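Local coordinates for D-alanyl transferase DltD (PDB 6PFX), which probably transfers D-alanine onto lipoteichoic acid at the cell membrane during cell wall biogenesis in the Gram-positive bacterium Enterococcus faecium, at residues V21-K25 against F70-A74; A92-K96 against K284-E288; F117-Y121 against L147-V153. The contacts are given in a common frame with arbitrary orientation. Numbering follows the deposited sequence.

Interaction 1. Residues V21-K25 against F70-A74; sequences VNVLK and FLLGA
Residues 21-24 form one short helical turn, closed by the hydrogen bond from Lys25 N to Val21 O at 2.9 Å. Opposite it, Phe70 and Leu71 end the edge strand 68-71 of the parallel sheet. The chain then leaves the sheet through Leu72, which has psi near 0°, and runs extended through Gly73 and Ala74. The closest CA atoms are those of Leu24 and Leu72, 6.3 Å apart.

Apolar contacts make up most of the interface. Leu24 is central and adopts the mt rotamer. Its CA-CB bond points sideways, but the tip of the side chain reaches across. Leu24 CD2 lies 3.6 Å from Leu72 CD2, and Leu24 CD1 lies 3.6 Å from Ala74 CB. Leu72 is also mt and brings its tip nearer in the same way. Val23, with chi1 t, points toward the strand end. Its CG1 meets the edge of the Phe70 ring, 4.0 Å from Phe70 CZ.

Leu24 also meets the backbone: its CD2 is 3.8 Å from Leu71 O and its CD1 is 4.2 Å from Gly73 O. No hydrogen bond crosses between the segments.

Met85 of helix 79-89 touches both Leu24 and Leu72, and Tyr120 touches Leu24 and Ala74. The Ala74 side chain also lies near, without touching, Ser46, His348 and Asp345, which may form a Ser-His-Asp triad, consistent with the SGNH hydrolase clan.

All the touching residues are buried and 217 Å² is covered. The contact therefore rests on apolar side-chain fit, without directional bonds to fix it.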
# COMPACT_ATOMS: atom_id res chain seq x y z
N VAL A 21 7.20 -2.18 -12.35
CA VAL A 21 7.57 -0.82 -11.99
C VAL A 21 7.17 0.18 -13.07
O VAL A 21 6.78 1.31 -12.77
CB VAL A 21 9.08 -0.76 -11.65
CG1 VAL A 21 9.49 0.66 -11.36
CG2 VAL A 21 9.38 -1.65 -10.46
N ASN A 22 7.22 -0.23 -14.35
CA ASN A 22 6.83 0.67 -15.43
C ASN A 22 5.33 0.94 -15.42
O ASN A 22 4.90 2.02 -15.85
CB ASN A 22 7.22 0.08 -16.78
CG ASN A 22 8.71 0.14 -17.04
OD1 ASN A 22 9.39 1.08 -16.61
ND2 ASN A 22 9.23 -0.86 -17.74
N VAL A 23 4.52 -0.01 -14.96
CA VAL A 23 3.08 0.23 -14.82
C VAL A 23 2.82 1.14 -13.63
O VAL A 23 2.07 2.12 -13.72
CB VAL A 23 2.34 -1.11 -14.67
CG1 VAL A 23 0.89 -0.89 -14.25
CG2 VAL A 23 2.38 -1.90 -15.97
N LEU A 24 3.47 0.86 -12.50
CA LEU A 24 3.24 1.62 -11.28
C LEU A 24 3.71 3.07 -11.42
O LEU A 24 3.10 3.97 -10.82
CB LEU A 24 3.93 0.95 -10.09
CG LEU A 24 3.55 -0.50 -9.78
CD1 LEU A 24 4.13 -0.88 -8.42
CD2 LEU A 24 2.06 -0.74 -9.82
N LYS A 25 4.77 3.32 -12.19
CA LYS A 25 5.27 4.67 -12.43
C LYS A 25 4.59 5.36 -13.61
O LYS A 25 4.82 6.56 -13.82
CB LYS A 25 6.77 4.63 -12.75
CG LYS A 25 7.64 4.23 -11.59
CD LYS A 25 9.14 4.47 -11.85
CE LYS A 25 9.62 3.80 -13.13
NZ LYS A 25 11.09 3.96 -13.32
N PHE A 70 -6.40 -4.81 -9.12
CA PHE A 70 -5.28 -4.24 -9.87
C PHE A 70 -4.22 -3.93 -8.81
O PHE A 70 -4.42 -3.06 -7.95
CB PHE A 70 -5.68 -3.01 -10.67
CG PHE A 70 -4.71 -2.68 -11.74
CD1 PHE A 70 -3.46 -2.18 -11.42
CD2 PHE A 70 -5.01 -2.89 -13.07
CE1 PHE A 70 -2.53 -1.88 -12.41
CE2 PHE A 70 -4.09 -2.62 -14.07
CZ PHE A 70 -2.85 -2.10 -13.74
N LEU A 71 -3.12 -4.67 -8.82
CA LEU A 71 -2.15 -4.60 -7.73
C LEU A 71 -1.21 -3.42 -7.94
O LEU A 71 -0.47 -3.37 -8.93
CB LEU A 71 -1.37 -5.90 -7.64
CG LEU A 71 -2.19 -7.18 -7.63
CD1 LEU A 71 -1.28 -8.38 -7.55
CD2 LEU A 71 -3.18 -7.19 -6.47
N LEU A 72 -1.22 -2.50 -6.98
CA LEU A 72 -0.44 -1.27 -7.11
C LEU A 72 0.63 -1.12 -6.03
O LEU A 72 1.34 -0.11 -6.03
CB LEU A 72 -1.37 -0.05 -7.14
CG LEU A 72 -2.23 0.08 -8.40
CD1 LEU A 72 -3.24 1.20 -8.24
CD2 LEU A 72 -1.36 0.32 -9.64
N GLY A 73 0.78 -2.07 -5.16
CA GLY A 73 1.95 -2.11 -4.33
C GLY A 73 3.06 -2.98 -4.92
O GLY A 73 2.80 -3.84 -5.77
N ALA A 74 4.28 -2.75 -4.45
CA ALA A 74 5.46 -3.50 -4.87
C ALA A 74 6.50 -3.37 -3.77
O ALA A 74 6.31 -2.61 -2.81
CB ALA A 74 6.00 -3.00 -6.21

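Interaction 2. Residues A92-K96 against K284-E288; sequences AMKNK and KNHNE
Segment 92-96 leaves a 3-10 turn at Ala92 and Met93, then makes a type II beta turn from Met93 to Lys96. Lys96 N bonds to Met93 O at 3.2 Å. Segment 284-288 is the loop from the last residue of helix 271-284 to the first of strand 288-293. His286, with positive phi (55°), ends the helix in a Schellman motif. CA atoms pair as Lys94 with Asn285 (4.7 Å) and Asn95 with Asn287 (4.8 Å).

Met93 is mmm and points toward the other segment. Its CB lies 3.4 Å from Asn285 ND2. Met93 O accepts a hydrogen bond from Asn287 ND2 at 2.8 Å.

Lys94 points away, but its CA packs 3.6 Å from Asn285 O. At Asn95 phi is 69°, as the third position of a type II turn requires. Its amide donates from Asn95 N to Asn285 O at 2.9 Å, and Asn95 CA makes a CA-H...O contact with His286 O at 3.6 Å. Water 1 bridges Asn95 O (2.8 Å) and Glu288 N (3.1 Å).

Lys96 O receives Asn287 ND2 at 2.9 Å and, weakly, Glu288 N at 3.4 Å. Asn287 (chi1 m, chi2 125°) thus ties both ends of the turn with one amide group. The Lys96 side chain leads away, and its NZ bonds to Tyr39 O and Leu34 O.

The two loops lead into strands 97-101 and 288-293, and Glu288 is already backbone-bonded to Val98. Such side-by-side entry of neighbouring parallel strands, each following a helix, is typical of an alpha/beta fold with a central parallel sheet.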
# COMPACT_ATOMS: atom_id res chain seq x y z
N ALA A 92 -9.80 9.01 -12.89
CA ALA A 92 -10.01 7.57 -13.04
C ALA A 92 -10.33 6.92 -11.70
O ALA A 92 -10.98 5.87 -11.66
CB ALA A 92 -8.79 6.92 -13.69
N MET A 93 -9.90 7.54 -10.61
CA MET A 93 -10.15 6.99 -9.28
C MET A 93 -11.45 7.48 -8.66
O MET A 93 -11.81 6.99 -7.59
CB MET A 93 -9.00 7.37 -8.34
CG MET A 93 -7.74 6.66 -8.63
SD MET A 93 -7.80 5.01 -7.92
CE MET A 93 -7.73 5.36 -6.15
N LYS A 94 -12.15 8.42 -9.27
CA LYS A 94 -13.29 9.01 -8.60
C LYS A 94 -14.31 7.93 -8.24
O LYS A 94 -14.69 7.10 -9.07
CB LYS A 94 -13.94 10.06 -9.51
CG LYS A 94 -15.10 10.81 -8.86
CD LYS A 94 -15.73 11.84 -9.78
CE LYS A 94 -16.88 12.55 -9.07
NZ LYS A 94 -17.53 13.55 -9.96
N ASN A 95 -14.74 7.94 -6.98
CA ASN A 95 -15.83 7.12 -6.48
C ASN A 95 -15.52 5.63 -6.42
O ASN A 95 -16.40 4.84 -6.09
CB ASN A 95 -17.13 7.31 -7.29
CG ASN A 95 -17.68 8.71 -7.19
OD1 ASN A 95 -18.05 9.31 -8.19
ND2 ASN A 95 -17.77 9.22 -5.97
N LYS A 96 -14.30 5.21 -6.73
CA LYS A 96 -14.01 3.79 -6.69
C LYS A 96 -13.87 3.27 -5.25
O LYS A 96 -13.47 3.99 -4.33
CB LYS A 96 -12.73 3.48 -7.47
CG LYS A 96 -12.87 3.70 -8.97
CD LYS A 96 -11.65 3.23 -9.75
CE LYS A 96 -11.62 1.71 -9.88
NZ LYS A 96 -12.49 1.10 -10.93
N LYS A 284 -10.75 13.30 -1.31
CA LYS A 284 -11.12 14.21 -2.40
C LYS A 284 -11.78 13.46 -3.55
O LYS A 284 -12.67 14.00 -4.22
CB LYS A 284 -9.91 15.02 -2.85
CG LYS A 284 -9.52 16.07 -1.81
CD LYS A 284 -8.22 16.81 -2.12
CE LYS A 284 -7.87 17.81 -1.00
NZ LYS A 284 -6.47 18.33 -1.15
N ASN A 285 -11.39 12.20 -3.77
CA ASN A 285 -11.99 11.35 -4.78
C ASN A 285 -13.29 10.68 -4.34
O ASN A 285 -13.90 9.95 -5.13
CB ASN A 285 -11.05 10.20 -5.12
CG ASN A 285 -9.92 10.60 -5.99
OD1 ASN A 285 -9.98 11.61 -6.70
ND2 ASN A 285 -8.88 9.78 -5.99
N HIS A 286 -13.70 10.86 -3.09
CA HIS A 286 -14.86 10.16 -2.54
C HIS A 286 -14.71 8.64 -2.68
O HIS A 286 -15.67 7.92 -2.98
CB HIS A 286 -16.16 10.69 -3.14
CG HIS A 286 -16.30 12.18 -3.01
ND1 HIS A 286 -16.53 12.81 -1.80
CD2 HIS A 286 -16.21 13.17 -3.93
CE1 HIS A 286 -16.58 14.11 -1.99
NE2 HIS A 286 -16.39 14.36 -3.27
N ASN A 287 -13.50 8.14 -2.44
CA ASN A 287 -13.28 6.71 -2.44
C ASN A 287 -13.82 6.12 -1.14
O ASN A 287 -13.64 6.68 -0.07
CB ASN A 287 -11.79 6.39 -2.49
CG ASN A 287 -11.15 6.74 -3.80
OD1 ASN A 287 -10.18 7.48 -3.86
ND2 ASN A 287 -11.72 6.23 -4.88
N GLU A 288 -14.46 4.96 -1.24
CA GLU A 288 -14.71 4.13 -0.07
C GLU A 288 -13.55 3.16 0.04
O GLU A 288 -13.13 2.58 -0.97
CB GLU A 288 -16.03 3.38 -0.21
CG GLU A 288 -17.27 4.29 -0.16
CD GLU A 288 -17.60 4.80 1.25
OE1 GLU A 288 -17.02 4.31 2.25
OE2 GLU A 288 -18.45 5.70 1.37
O HOH W 1 -16.56 4.39 -3.38

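Interaction 3. Residues F117-Y121 against L147-V153; sequences FNTYY and LLTFSKV
Phe117 stacks face to face on Phe150, with ring centroids 3.8 Å apart and planes at 8°. Phe117 CD2 comes within 3.6 Å of Phe150 CG. Chi1 is t at Phe117 and m at Phe150. The edge of the Phe117 ring meets the other segment too: Phe117 CZ lies 3.7 Å from Leu147 CD2 and 4.0 Å from Val153 CG2.

Helix 114-120 carries Phe117 and ends before Tyr121. A type I turn, Leu147 to Phe150, joins two helices, with Phe150 at the N-cap position of helix 151-154. The nearest CA atoms are Asn118 and Lys152, at 6.9 Å.

Tyr121 (chi1 t) receives a CH-pi contact from Val153 CG2, 4.3 Å from its ring centroid. Lys152 extends alongside. Water 2 links Asn118 OD1 (2.7 Å) to Lys152 N (3.0 Å). Water 3 bonds Asn118 O (2.6 Å), Tyr121 O (2.7 Å) and, weakly, Lys152 NZ (3.4 Å).

The end of helix 114-120 thus packs on the turn and the start of helix 151-154 through aromatic and aliphatic contacts, while water carries the polar links.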
# COMPACT_ATOMS: atom_id res chain seq x y z
N PHE A 117 12.32 5.37 -2.26
CA PHE A 117 11.76 6.52 -2.96
C PHE A 117 12.30 6.58 -4.39
O PHE A 117 11.54 6.78 -5.35
CB PHE A 117 12.09 7.82 -2.23
CG PHE A 117 11.69 9.03 -3.00
CD1 PHE A 117 10.39 9.51 -2.94
CD2 PHE A 117 12.59 9.67 -3.82
CE1 PHE A 117 10.01 10.60 -3.68
CE2 PHE A 117 12.21 10.77 -4.56
CZ PHE A 117 10.92 11.23 -4.49
N ASN A 118 13.61 6.40 -4.55
CA ASN A 118 14.25 6.53 -5.85
C ASN A 118 13.74 5.49 -6.84
O ASN A 118 13.60 5.78 -8.04
CB ASN A 118 15.77 6.43 -5.72
CG ASN A 118 16.38 7.62 -5.01
OD1 ASN A 118 15.75 8.66 -4.86
ND2 ASN A 118 17.63 7.46 -4.57
N THR A 119 13.46 4.27 -6.37
CA THR A 119 13.01 3.22 -7.28
C THR A 119 11.70 3.59 -7.96
O THR A 119 11.50 3.30 -9.15
CB THR A 119 12.84 1.90 -6.53
OG1 THR A 119 14.11 1.49 -6.02
CG2 THR A 119 12.28 0.83 -7.45
N TYR A 120 10.78 4.22 -7.23
CA TYR A 120 9.45 4.50 -7.76
C TYR A 120 9.24 5.96 -8.13
O TYR A 120 8.19 6.29 -8.69
CB TYR A 120 8.39 4.04 -6.76
CG TYR A 120 8.46 2.56 -6.55
CD1 TYR A 120 7.80 1.69 -7.42
CD2 TYR A 120 9.20 2.01 -5.51
CE1 TYR A 120 7.86 0.33 -7.24
CE2 TYR A 120 9.27 0.64 -5.33
CZ TYR A 120 8.60 -0.20 -6.21
OH TYR A 120 8.64 -1.56 -6.06
N TYR A 121 10.21 6.83 -7.86
CA TYR A 121 10.07 8.23 -8.23
C TYR A 121 9.79 8.33 -9.72
O TYR A 121 10.55 7.80 -10.54
CB TYR A 121 11.33 9.02 -7.89
CG TYR A 121 11.28 10.42 -8.46
CD1 TYR A 121 10.31 11.33 -8.04
CD2 TYR A 121 12.19 10.84 -9.42
CE1 TYR A 121 10.26 12.62 -8.56
CE2 TYR A 121 12.14 12.12 -9.95
CZ TYR A 121 11.18 13.00 -9.51
OH TYR A 121 11.12 14.28 -10.03
N LEU A 147 9.47 16.28 -1.17
CA LEU A 147 10.22 16.00 -2.38
C LEU A 147 11.55 16.74 -2.39
O LEU A 147 12.54 16.20 -2.89
CB LEU A 147 9.40 16.41 -3.61
CG LEU A 147 8.17 15.55 -3.85
CD1 LEU A 147 7.34 16.05 -4.99
CD2 LEU A 147 8.56 14.09 -4.15
N LEU A 148 11.58 17.94 -1.81
CA LEU A 148 12.80 18.74 -1.80
C LEU A 148 13.88 18.18 -0.89
O LEU A 148 14.98 18.74 -0.87
CB LEU A 148 12.49 20.17 -1.34
CG LEU A 148 11.82 21.05 -2.39
CD1 LEU A 148 11.23 22.28 -1.75
CD2 LEU A 148 12.84 21.42 -3.46
N THR A 149 13.61 17.10 -0.15
CA THR A 149 14.63 16.46 0.68
C THR A 149 15.34 15.31 -0.03
O THR A 149 16.32 14.79 0.50
CB THR A 149 14.05 15.98 2.03
OG1 THR A 149 13.21 14.82 1.85
CG2 THR A 149 13.26 17.09 2.70
N PHE A 150 14.88 14.92 -1.21
CA PHE A 150 15.44 13.79 -1.93
C PHE A 150 16.35 14.29 -3.03
O PHE A 150 15.95 15.10 -3.87
CB PHE A 150 14.32 12.93 -2.51
CG PHE A 150 13.52 12.19 -1.48
CD1 PHE A 150 14.05 11.07 -0.87
CD2 PHE A 150 12.25 12.61 -1.12
CE1 PHE A 150 13.33 10.36 0.09
CE2 PHE A 150 11.52 11.91 -0.16
CZ PHE A 150 12.06 10.78 0.44
N SER A 151 17.59 13.78 -3.05
CA SER A 151 18.58 14.28 -3.99
C SER A 151 18.16 14.05 -5.44
O SER A 151 18.47 14.87 -6.31
CB SER A 151 19.93 13.61 -3.71
OG SER A 151 20.39 13.99 -2.43
N LYS A 152 17.45 12.95 -5.72
CA LYS A 152 17.04 12.69 -7.09
C LYS A 152 16.15 13.81 -7.61
O LYS A 152 16.21 14.16 -8.79
CB LYS A 152 16.32 11.35 -7.18
CG LYS A 152 16.22 10.81 -8.60
CD LYS A 152 15.99 9.30 -8.60
CE LYS A 152 16.34 8.70 -9.95
NZ LYS A 152 16.17 7.22 -9.97
N VAL A 153 15.32 14.39 -6.74
CA VAL A 153 14.49 15.52 -7.14
C VAL A 153 15.35 16.76 -7.36
O VAL A 153 15.14 17.51 -8.33
CB VAL A 153 13.40 15.75 -6.08
CG1 VAL A 153 12.68 17.08 -6.30
CG2 VAL A 153 12.40 14.60 -6.07
O HOH W 2 16.95 10.83 -3.71
O HOH W 3 12.87 6.48 -10.45

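Interaction 1 is fully buried. Interactions 2 and 3 are partly exposed. Interactions 1 and 2 both involve the central parallel sheet: the first packs a helical turn on the end of edge strand 68-71, the second joins the entries of two inner strands. Interaction 3 instead joins helical parts. Its chemistry mixes an aromatic stack with water bridges, whereas interaction 1 is apolar and interaction 2 relies on direct hydrogen bonds. Interactions 1 and 3 touch: Tyr120 OH lies 3.0 Å from Ala74 CB, and Lys25 CG lies 3.6 Å from Tyr120 O. Interaction 2 touches neither: its nearest atoms are about 6 Å from interaction 1 and about 15 Å from interaction 3.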